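Local coordinates for protein putative glucarate dehydratase (Pseudomonas fluorescens, PDB 4IT1) that probably catalyses the magnesium-dependent dehydration of D-glucarate to 5-dehydro-4-deoxy-D-glucarate, as a member of the mandelate racemase/muconate lactonizing enzyme family, at residues 275-280 / 286-291; 251-256 / 268-273; 301-304 / 308-311. One frame throughout, in Å; residues are numbered along the deposited sequence.

Interaction 1 (275-280 / 286-291); sequences EGMAEL and LPLATN. With MG (magnesium ion), chain E.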
loop_
_atom_site.group_PDB
_atom_site.type_symbol
_atom_site.label_atom_id
_atom_site.label_comp_id
_atom_site.label_asym_id
_atom_site.label_seq_id
_atom_site.Cartn_x
_atom_site.Cartn_y
_atom_site.Cartn_z
ATOM N N GLU A 275 23.413 -9.002 8.019
ATOM C CA GLU A 275 23.918 -10.209 8.666
ATOM C C GLU A 275 24.308 -9.955 10.118
ATOM O O GLU A 275 23.997 -10.763 10.998
ATOM C CB GLU A 275 25.089 -10.810 7.876
ATOM C CG GLU A 275 24.715 -11.309 6.481
ATOM C CD GLU A 275 24.888 -10.265 5.375
ATOM O OE1 GLU A 275 25.121 -10.684 4.221
ATOM O OE2 GLU A 275 24.800 -9.037 5.633
ATOM N N GLY A 276 24.963 -8.821 10.368
ATOM C CA GLY A 276 25.392 -8.446 11.717
ATOM C C GLY A 276 24.220 -8.162 12.639
ATOM O O GLY A 276 24.204 -8.607 13.794
ATOM N N MET A 277 23.239 -7.424 12.126
ATOM C CA MET A 277 22.013 -7.120 12.865
ATOM C C MET A 277 21.256 -8.400 13.235
ATOM O O MET A 277 20.835 -8.567 14.384
ATOM C CB MET A 277 21.131 -6.156 12.073
ATOM C CG MET A 277 21.716 -4.750 11.949
ATOM S SD MET A 277 21.576 -3.712 13.430
ATOM C CE MET A 277 19.842 -3.284 13.293
ATOM N N ALA A 278 21.132 -9.317 12.273
ATOM C CA ALA A 278 20.495 -10.618 12.501
ATOM C C ALA A 278 21.214 -11.400 13.589
ATOM O O ALA A 278 20.581 -11.958 14.482
ATOM C CB ALA A 278 20.455 -11.432 11.215
ATOM N N GLU A 279 22.538 -11.426 13.507
ATOM C CA GLU A 279 23.352 -12.204 14.421
ATOM C C GLU A 279 23.234 -11.627 15.821
ATOM O O GLU A 279 23.079 -12.368 16.798
ATOM C CB GLU A 279 24.803 -12.231 13.942
ATOM C CG GLU A 279 25.805 -12.845 14.909
ATOM C CD GLU A 279 25.852 -14.361 14.876
ATOM O OE1 GLU A 279 26.755 -14.920 15.534
ATOM O OE2 GLU A 279 25.003 -14.997 14.208
ATOM N N LEU A 280 23.266 -10.299 15.903
ATOM C CA LEU A 280 23.118 -9.606 17.168
ATOM C C LEU A 280 21.794 -9.974 17.830
ATOM O O LEU A 280 21.758 -10.310 19.023
ATOM C CB LEU A 280 23.210 -8.089 16.973
ATOM C CG LEU A 280 23.087 -7.268 18.254
ATOM C CD1 LEU A 280 24.155 -7.675 19.275
ATOM C CD2 LEU A 280 23.179 -5.793 17.911
ATOM N N LEU A 286 17.485 -8.950 21.630
ATOM C CA LEU A 286 17.169 -7.514 21.719
ATOM C C LEU A 286 16.366 -6.965 20.535
ATOM O O LEU A 286 16.523 -7.443 19.399
ATOM C CB LEU A 286 18.442 -6.699 21.897
ATOM C CG LEU A 286 19.072 -6.790 23.287
ATOM C CD1 LEU A 286 20.439 -6.126 23.274
ATOM C CD2 LEU A 286 18.170 -6.182 24.355
ATOM N N PRO A 287 15.500 -5.956 20.796
ATOM C CA PRO A 287 14.723 -5.341 19.716
ATOM C C PRO A 287 15.572 -4.370 18.898
ATOM O O PRO A 287 15.961 -3.297 19.392
ATOM C CB PRO A 287 13.595 -4.590 20.451
ATOM C CG PRO A 287 13.892 -4.705 21.921
ATOM C CD PRO A 287 15.263 -5.285 22.089
ATOM N N LEU A 288 15.863 -4.755 17.657
ATOM C CA LEU A 288 16.696 -3.935 16.782
ATOM C C LEU A 288 15.868 -3.165 15.773
ATOM O O LEU A 288 14.988 -3.721 15.103
ATOM C CB LEU A 288 17.775 -4.770 16.099
ATOM C CG LEU A 288 18.656 -5.611 17.029
ATOM C CD1 LEU A 288 19.677 -6.393 16.221
ATOM C CD2 LEU A 288 19.343 -4.756 18.088
ATOM N N ALA A 289 16.153 -1.871 15.693
ATOM C CA ALA A 289 15.512 -0.974 14.748
ATOM C C ALA A 289 16.548 -0.558 13.714
ATOM O O ALA A 289 17.754 -0.641 13.977
ATOM C CB ALA A 289 14.980 0.256 15.471
ATOM N N THR A 290 16.084 -0.102 12.550
ATOM C CA THR A 290 16.998 0.352 11.509
ATOM C C THR A 290 16.444 1.484 10.657
ATOM O O THR A 290 15.248 1.567 10.408
ATOM C CB THR A 290 17.398 -0.804 10.551
ATOM O OG1 THR A 290 18.507 -0.392 9.736
ATOM C CG2 THR A 290 16.244 -1.194 9.644
ATOM N N ASN A 291 17.334 2.357 10.211
ATOM C CA ASN A 291 17.090 3.093 8.977
ATOM C C ASN A 291 18.339 3.091 8.081
ATOM O O ASN A 291 18.639 4.061 7.381
ATOM C CB ASN A 291 16.466 4.479 9.225
ATOM C CG ASN A 291 17.338 5.413 10.044
ATOM O OD1 ASN A 291 18.449 5.083 10.466
ATOM N ND2 ASN A 291 16.823 6.614 10.269
HETATM MG MG MG E . 19.516 6.189 12.020
HETATM O O HOH W 1 18.476 8.010 11.957
HETATM O O HOH W 2 20.779 4.435 11.996
HETATM O O HOH W 3 20.812 6.983 10.652
#
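In the beta-alpha-beta unit formed by strand 266-268, helix 274-284 and strand 288-290, Met277 and Leu280 of the helix pack against Leu288 on the returning strand. The axes of the short segments are 9.9 Å apart and their N-to-C directions make an angle of 160°, close to antiparallel, as expected where the chain leaves a helix and runs back through the sheet. Leu288 carries most of the contact. Its CD1 lies 3.9 Å from Leu280 CD2, the two leucine side chains crossing at about a right angle. The same Leu288 CD1 is 3.1 Å from Met277 O, a close van der Waals contact and not a hydrogen bond. In Leu280, CG anti to the backbone N (chi1 -179°) brings CD2 to the methyl groups of Leu288. Met277 takes a different route: its chain bends at chi2 (-77°) and again at chi3, laying the terminal CE 3.8 Å from Leu288 CB and 3.4 Å from Ala289 O. Repeated around the domain, such units build the barrel of the enolase superfamily, in which the C-terminal ends of the strands carry the metal ligands. Here the strand leads directly into Asn291, whose OD1 binds the magnesium ion at 2.2 Å. Asn291 ND2 donates to the metal-bound water 1 at 2.7 Å, and these two attachments hold the amide's rotation. Asp243 and Glu268 provide the other protein ligands. Next to Asn291 in the chain, Thr290 OG1 is hydrogen-bonded to Asp269 OD1.

Interaction 2 (251-256 / 268-273); sequences ETSIRM and EDPTPG. With MG (magnesium ion), chain E.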
loop_
_atom_site.group_PDB
_atom_site.type_symbol
_atom_site.label_atom_id
_atom_site.label_comp_id
_atom_site.label_asym_id
_atom_site.label_seq_id
_atom_site.Cartn_x
_atom_site.Cartn_y
_atom_site.Cartn_z
ATOM N N GLU A 251 30.905 -7.677 18.645
ATOM C CA GLU A 251 31.420 -7.940 20.003
ATOM C C GLU A 251 31.211 -6.763 20.955
ATOM O O GLU A 251 30.888 -6.959 22.131
ATOM C CB GLU A 251 32.905 -8.333 19.978
ATOM C CG GLU A 251 33.231 -9.655 19.278
ATOM C CD GLU A 251 32.577 -10.881 19.910
ATOM O OE1 GLU A 251 32.167 -11.787 19.151
ATOM O OE2 GLU A 251 32.474 -10.951 21.156
ATOM N N THR A 252 31.401 -5.552 20.433
ATOM C CA THR A 252 31.156 -4.316 21.164
ATOM C C THR A 252 29.678 -4.170 21.486
ATOM O O THR A 252 29.309 -3.912 22.633
ATOM C CB THR A 252 31.635 -3.093 20.356
ATOM O OG1 THR A 252 33.062 -3.128 20.256
ATOM C CG2 THR A 252 31.220 -1.783 21.020
ATOM N N SER A 253 28.843 -4.336 20.464
ATOM C CA SER A 253 27.391 -4.294 20.610
ATOM C C SER A 253 26.936 -5.232 21.724
ATOM O O SER A 253 26.089 -4.878 22.548
ATOM C CB SER A 253 26.713 -4.676 19.286
ATOM O OG SER A 253 26.744 -3.610 18.349
ATOM N N ILE A 254 27.513 -6.428 21.742
ATOM C CA ILE A 254 27.206 -7.411 22.764
ATOM C C ILE A 254 27.656 -6.951 24.155
ATOM O O ILE A 254 26.879 -7.052 25.104
ATOM C CB ILE A 254 27.767 -8.798 22.392
ATOM C CG1 ILE A 254 26.928 -9.388 21.253
ATOM C CG2 ILE A 254 27.775 -9.737 23.601
ATOM C CD1 ILE A 254 27.587 -10.545 20.532
ATOM N N ARG A 255 28.886 -6.432 24.262
ATOM C CA ARG A 255 29.424 -5.951 25.543
ATOM C C ARG A 255 28.610 -4.791 26.102
ATOM O O ARG A 255 28.405 -4.700 27.317
ATOM C CB ARG A 255 30.900 -5.547 25.433
ATOM C CG ARG A 255 31.865 -6.714 25.274
ATOM C CD ARG A 255 33.307 -6.329 25.595
ATOM N NE ARG A 255 33.846 -5.306 24.695
ATOM C CZ ARG A 255 34.022 -4.025 25.020
ATOM N NH1 ARG A 255 33.709 -3.585 26.233
ATOM N NH2 ARG A 255 34.516 -3.176 24.124
ATOM N N MET A 256 28.140 -3.919 25.213
ATOM C CA MET A 256 27.309 -2.787 25.608
ATOM C C MET A 256 25.929 -3.230 26.092
ATOM O O MET A 256 25.440 -2.746 27.120
ATOM C CB MET A 256 27.192 -1.770 24.473
ATOM C CG MET A 256 28.509 -1.110 24.067
ATOM S SD MET A 256 29.452 -0.294 25.381
ATOM C CE MET A 256 30.623 -1.572 25.843
ATOM N N GLU A 268 18.741 1.093 17.770
ATOM C CA GLU A 268 18.698 1.369 16.340
ATOM C C GLU A 268 20.067 1.192 15.695
ATOM O O GLU A 268 20.977 1.850 16.070
ATOM C CB GLU A 268 18.203 2.789 16.085
ATOM C CG GLU A 268 17.975 3.123 14.616
ATOM C CD GLU A 268 17.926 4.603 14.298
ATOM O OE1 GLU A 268 17.561 5.404 15.151
ATOM O OE2 GLU A 268 18.243 4.984 13.173
ATOM N N ASP A 269 20.199 0.293 14.734
ATOM C CA ASP A 269 21.469 0.101 13.989
ATOM C C ASP A 269 22.709 0.144 14.878
ATOM O O ASP A 269 23.575 0.994 14.686
ATOM C CB ASP A 269 21.627 1.166 12.891
ATOM C CG ASP A 269 20.569 1.060 11.832
ATOM O OD1 ASP A 269 20.327 -0.069 11.359
ATOM O OD2 ASP A 269 19.966 2.099 11.478
ATOM N N PRO A 270 22.796 -0.746 15.876
ATOM C CA PRO A 270 24.037 -0.693 16.646
ATOM C C PRO A 270 25.250 -1.242 15.883
ATOM O O PRO A 270 26.380 -0.857 16.171
ATOM C CB PRO A 270 23.732 -1.563 17.867
ATOM C CG PRO A 270 22.608 -2.449 17.447
ATOM C CD PRO A 270 21.798 -1.647 16.478
ATOM N N THR A 271 25.000 -2.138 14.929
ATOM C CA THR A 271 26.048 -2.888 14.238
ATOM C C THR A 271 25.734 -2.960 12.730
ATOM O O THR A 271 24.568 -3.047 12.351
ATOM C CB THR A 271 26.234 -4.274 14.897
ATOM O OG1 THR A 271 27.527 -4.804 14.589
ATOM C CG2 THR A 271 25.157 -5.253 14.487
ATOM N N PRO A 272 26.760 -2.895 11.858
ATOM C CA PRO A 272 26.418 -2.719 10.438
ATOM C C PRO A 272 25.965 -3.998 9.716
ATOM O O PRO A 272 26.314 -5.104 10.133
ATOM C CB PRO A 272 27.712 -2.175 9.836
ATOM C CG PRO A 272 28.797 -2.746 10.696
ATOM C CD PRO A 272 28.216 -3.015 12.066
ATOM N N GLY A 273 25.163 -3.831 8.666
ATOM C CA GLY A 273 24.778 -4.936 7.785
ATOM C C GLY A 273 23.609 -5.801 8.233
ATOM O O GLY A 273 23.391 -6.018 9.429
HETATM MG MG MG E . 19.516 6.189 12.020
HETATM O O HOH W 2 20.779 4.435 11.996
HETATM O O HOH W 1 18.476 8.010 11.957
HETATM O O HOH W 3 20.812 6.983 10.652
#
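With chi1 at -77°, Ser253 places OG anti to its own carbonyl carbon and points it from helix 250-260 at the loop after strand 266-268; Thr271, with OG1 anti to the backbone N (chi1 -159°), turns that hydroxyl toward Trp248 O, its hydrogen-bond partner. Ser253 OG meets the loop through van der Waals contact, 3.6 Å from Thr271 CB and 3.7 Å from Pro270 CB. Pro270 O lies 3.5 Å from Ser253 OG, a contact and not a hydrogen bond; the serine hydroxyl instead makes a weak one to Ser249 O, just before the helix, one turn back. The loop is the one that follows a barrel strand on the active-site side, and its start holds metal-site residues: Glu268 stretches out beyond CG to bind magnesium through OE2 at 2.1 Å. Asp269 stays in the second shell in this chain, its OD2 lying 4.2 Å from the magnesium ion. The same Asp269 OD2 accepts from metal-bound water 2 at 2.5 Å. Only 88 Å² is buried between the segments, so the chemistry implies a small, mainly nonpolar touch, while the hydroxyls of Ser253 (weakly) and Thr271 bond to the backbone carbonyls of Ser249 and Trp248 ahead of the helix.

Interaction 3 (301-304 / 308-311); sequences RRSV and SVQI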
loop_
_atom_site.group_PDB
_atom_site.type_symbol
_atom_site.label_atom_id
_atom_site.label_comp_id
_atom_site.label_asym_id
_atom_site.label_seq_id
_atom_site.Cartn_x
_atom_site.Cartn_y
_atom_site.Cartn_z
ATOM N N ARG A 301 12.606 -7.129 1.786
ATOM C CA ARG A 301 12.519 -8.544 1.404
ATOM C C ARG A 301 13.702 -9.354 1.933
ATOM O O ARG A 301 13.526 -10.450 2.471
ATOM C CB ARG A 301 12.428 -8.677 -0.139
ATOM C CG ARG A 301 12.344 -10.108 -0.686
ATOM C CD ARG A 301 12.349 -10.193 -2.216
ATOM N NE ARG A 301 13.629 -9.738 -2.771
ATOM C CZ ARG A 301 13.838 -8.573 -3.394
ATOM N NH1 ARG A 301 12.847 -7.704 -3.586
ATOM N NH2 ARG A 301 15.052 -8.271 -3.839
ATOM N N ARG A 302 14.907 -8.825 1.759
ATOM C CA ARG A 302 16.106 -9.532 2.205
ATOM C C ARG A 302 16.176 -9.553 3.736
ATOM O O ARG A 302 16.647 -10.524 4.321
ATOM C CB ARG A 302 17.378 -8.930 1.585
ATOM C CG ARG A 302 17.471 -9.109 0.065
ATOM C CD ARG A 302 18.868 -8.826 -0.490
ATOM N NE ARG A 302 19.243 -7.410 -0.436
ATOM C CZ ARG A 302 18.963 -6.493 -1.369
ATOM N NH1 ARG A 302 18.292 -6.811 -2.474
ATOM N NH2 ARG A 302 19.370 -5.243 -1.196
ATOM N N SER A 303 15.690 -8.498 4.383
ATOM C CA SER A 303 15.687 -8.459 5.852
ATOM C C SER A 303 14.749 -9.509 6.413
ATOM O O SER A 303 15.087 -10.218 7.357
ATOM C CB SER A 303 15.268 -7.091 6.379
ATOM O OG SER A 303 15.426 -7.045 7.783
ATOM N N VAL A 304 13.571 -9.599 5.809
ATOM C CA VAL A 304 12.528 -10.501 6.263
ATOM C C VAL A 304 12.961 -11.957 6.124
ATOM O O VAL A 304 12.537 -12.808 6.901
ATOM C CB VAL A 304 11.207 -10.211 5.512
ATOM C CG1 VAL A 304 10.359 -11.466 5.354
ATOM C CG2 VAL A 304 10.440 -9.101 6.218
ATOM N N SER A 308 16.605 -9.832 10.221
ATOM C CA SER A 308 17.661 -8.915 10.682
ATOM C C SER A 308 17.184 -7.843 11.651
ATOM O O SER A 308 17.884 -7.513 12.613
ATOM C CB SER A 308 18.328 -8.217 9.497
ATOM O OG SER A 308 18.917 -9.150 8.618
ATOM N N VAL A 309 16.009 -7.283 11.377
ATOM C CA VAL A 309 15.477 -6.187 12.175
ATOM C C VAL A 309 14.043 -6.451 12.614
ATOM O O VAL A 309 13.287 -7.150 11.936
ATOM C CB VAL A 309 15.564 -4.827 11.438
ATOM C CG1 VAL A 309 17.009 -4.487 11.135
ATOM C CG2 VAL A 309 14.728 -4.821 10.166
ATOM N N GLN A 310 13.683 -5.877 13.756
ATOM C CA GLN A 310 12.360 -6.059 14.330
ATOM C C GLN A 310 11.523 -4.799 14.168
ATOM O O GLN A 310 10.312 -4.835 14.349
ATOM C CB GLN A 310 12.484 -6.437 15.802
ATOM C CG GLN A 310 13.107 -7.808 16.029
ATOM C CD GLN A 310 14.588 -7.857 15.673
ATOM O OE1 GLN A 310 15.387 -7.067 16.183
ATOM N NE2 GLN A 310 14.958 -8.787 14.789
ATOM N N ILE A 311 12.181 -3.690 13.814
ATOM C CA ILE A 311 11.529 -2.389 13.711
ATOM C C ILE A 311 12.112 -1.589 12.548
ATOM O O ILE A 311 13.327 -1.418 12.452
ATOM C CB ILE A 311 11.694 -1.549 15.008
ATOM C CG1 ILE A 311 11.052 -2.244 16.218
ATOM C CG2 ILE A 311 11.101 -0.162 14.813
ATOM C CD1 ILE A 311 11.788 -2.022 17.529
HETATM O O HOH W 4 13.272 -8.284 9.302
#
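Water 4 joins Ser303 OG and Val309 O, lying 2.9 Å from Ser303 OG and donating to Val309 O at the same length of 2.9 Å, and so bridges helix 297-306 to the loop that follows it. A direct backbone bond supplements this bridge: Ser308 N donates to Ser303 O at 3.3 Å. Its N-H...O angle of 159° is fairly straight, yet the donor sits 28° out of the carbonyl plane and the distance is long, which suggests a modest bond at the point where the chain turns away from the helix. The Ser303 side chain points at the loop. With chi1 at -173°, OG is anti to the backbone N and comes 3.3 Å from Val309 CG2 and 3.6 Å from Ser308 CB. One hydroxyl is therefore hydrogen-bonded to water 4 and packs against two carbon atoms in a buried spot. Ser308 OG has a different role, being hydrogen-bonded to Leu274 O at the start of helix 274-284. Arg301 of helix 297-306 is hydrogen-bonded through NH1 to Thr334 O of the second subunit. Beyond the turn, Gln310 is bonded through OE1 to Leu288 N, and backbone bonds link Ile311 to Thr290, so the loop enters strand 311-314 alongside strand 288-290. Val309 also touches Thr290 of that strand. The contact thus closes a helix-to-strand turn beside helix 274-284 and two neighbouring barrel strands.

Overall arrangement
All three contacts are formed by buried residues of the same barrel domain, but their chemistry differs. Interaction 1, with 235 Å² buried, is hydrophobic helix-on-strand packing; interaction 2 is a much smaller touch of a serine on a loop; interaction 3 is mixed, with one long backbone bond, a bridging water and carbon contacts. Interactions 1 and 2 share the magnesium ion and its three waters. Backbone hydrogen bonds tie interaction 1 to both others: Asp269 N to Ala289 O, 2.7 Å, toward interaction 2, and Thr290 N to Ile311 O, 3.1 Å, between adjacent strands toward interaction 3. Interaction 3 does not touch interaction 2, whose centre is about 16 Å from its own.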